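Local coordinates for betaine aldehyde dehydrogenase (Staphylococcus aureus subsp. aureus COL, PDB 4QTO), which catalyses the NAD-dependent oxidation of betaine aldehyde to glycine betaine, at residues A[423-426]-A[430-433]. Numbering follows the deposited sequence.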
loop_
_atom_site.group_PDB
_atom_site.type_symbol
_atom_site.label_atom_id
_atom_site.label_comp_id
_atom_site.label_asym_id
_atom_site.label_seq_id
_atom_site.Cartn_x
_atom_site.Cartn_y
_atom_site.Cartn_z
ATOM N N GLU A 423 -13.209 9.185 38.482
ATOM C CA GLU A 423 -11.945 9.275 39.200
ATOM C C GLU A 423 -11.317 10.593 38.844
ATOM O O GLU A 423 -11.460 11.057 37.700
ATOM C CB GLU A 423 -10.949 8.202 38.747
ATOM C CG GLU A 423 -11.245 6.788 39.221
ATOM C CD GLU A 423 -10.524 5.777 38.346
ATOM O OE1 GLU A 423 -9.391 5.375 38.669
ATOM O OE2 GLU A 423 -11.054 5.509 37.246
ATOM N N GLY A 424 -10.575 11.164 39.778
ATOM C CA GLY A 424 -9.866 12.397 39.488
ATOM C C GLY A 424 -8.412 12.143 39.115
ATOM O O GLY A 424 -7.832 11.102 39.484
ATOM N N PHE A 425 -7.813 13.082 38.383
ATOM C CA PHE A 425 -6.379 13.029 38.079
ATOM C C PHE A 425 -5.798 14.436 38.208
ATOM O O PHE A 425 -6.487 15.431 37.962
ATOM C CB PHE A 425 -6.064 12.449 36.718
ATOM C CG PHE A 425 -6.541 13.275 35.556
ATOM C CD1 PHE A 425 -5.752 14.319 35.071
ATOM C CD2 PHE A 425 -7.753 13.015 34.939
ATOM C CE1 PHE A 425 -6.177 15.078 33.991
ATOM C CE2 PHE A 425 -8.171 13.756 33.853
ATOM C CZ PHE A 425 -7.381 14.788 33.381
ATOM N N GLU A 426 -4.525 14.532 38.564
ATOM C CA GLU A 426 -3.919 15.838 38.773
ATOM C C GLU A 426 -3.279 16.395 37.506
ATOM O O GLU A 426 -3.455 17.570 37.166
ATOM C CB GLU A 426 -2.878 15.746 39.889
ATOM C CG GLU A 426 -2.284 17.061 40.317
ATOM C CD GLU A 426 -3.308 18.021 40.934
ATOM O OE1 GLU A 426 -4.327 17.571 41.525
ATOM O OE2 GLU A 426 -3.048 19.232 40.839
ATOM N N GLU A 430 -0.637 11.612 35.009
ATOM C CA GLU A 430 -1.509 10.771 35.850
ATOM C C GLU A 430 -2.745 10.281 35.069
ATOM O O GLU A 430 -3.156 9.131 35.208
ATOM C CB GLU A 430 -1.938 11.490 37.124
ATOM C CG GLU A 430 -2.667 10.528 38.050
ATOM C CD GLU A 430 -3.074 11.099 39.404
ATOM O OE1 GLU A 430 -3.196 12.330 39.574
ATOM O OE2 GLU A 430 -3.276 10.274 40.303
ATOM N N ALA A 431 -3.313 11.133 34.220
ATOM C CA ALA A 431 -4.466 10.741 33.377
ATOM C C ALA A 431 -4.102 9.522 32.518
ATOM O O ALA A 431 -4.852 8.554 32.414
ATOM C CB ALA A 431 -4.919 11.890 32.482
ATOM N N ILE A 432 -2.942 9.607 31.873
ATOM C CA ILE A 432 -2.458 8.512 31.042
ATOM C C ILE A 432 -2.214 7.230 31.867
ATOM O O ILE A 432 -2.622 6.127 31.460
ATOM C CB ILE A 432 -1.160 8.925 30.311
ATOM C CG1 ILE A 432 -1.472 10.040 29.292
ATOM C CG2 ILE A 432 -0.530 7.708 29.667
ATOM C CD1 ILE A 432 -0.230 10.787 28.854
ATOM N N GLN A 433 -1.554 7.377 33.017
ATOM C CA GLN A 433 -1.255 6.221 33.877
ATOM C C GLN A 433 -2.532 5.514 34.333
ATOM O O GLN A 433 -2.632 4.292 34.262
ATOM C CB GLN A 433 -0.422 6.641 35.077
ATOM C CG GLN A 433 0.999 7.033 34.737
ATOM C CD GLN A 433 1.778 7.553 35.927
ATOM O OE1 GLN A 433 1.315 7.491 37.074
ATOM N NE2 GLN A 433 2.977 8.078 35.659
HETATM O O HOH W 1 -5.764 10.275 41.512
#
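E430 reaches back from the first turn of helix 428-436 to F425 and E426, where strand 419-425 ends, tying together a tight strand-to-helix connection on a seven-stranded mixed sheet consistent with the catalytic domain of the aldehyde dehydrogenase fold. The side chain can be followed outward from CB, which sends CG anti to the backbone N; with the chain extended beyond CG, it runs straight toward the strand end. CG passes the CB of F425 at 4.1 Å, a loose apolar approach. CD then brings the carboxylate alongside the backbone, and its two oxygens divide the work. OE1 accepts the N-H of E426 (N to OE1 2.8 Å, angle at the hydrogen 158°). The donor meets the anti side of OE1, 31° out of the carboxylate plane. OE2 accepts a hydrogen bond from a water (2.8 Å from the water O to OE2) that also donates to the carbonyl O of G424, so direct and bridged bonds together probably restrain the rotation of the group. The carboxylate of E426 turns to N323 instead, its OE1 remaining 5.7 Å from OE1 of E430. One residue further along the helix, A431 supplies the apolar half of the contact, while I287 of strand 285-288 touches both A431 and F425. The A431 methyl makes a CH-pi contact over the F425 ring, CB lying 3.6 Å from the centroid and 8° off the normal.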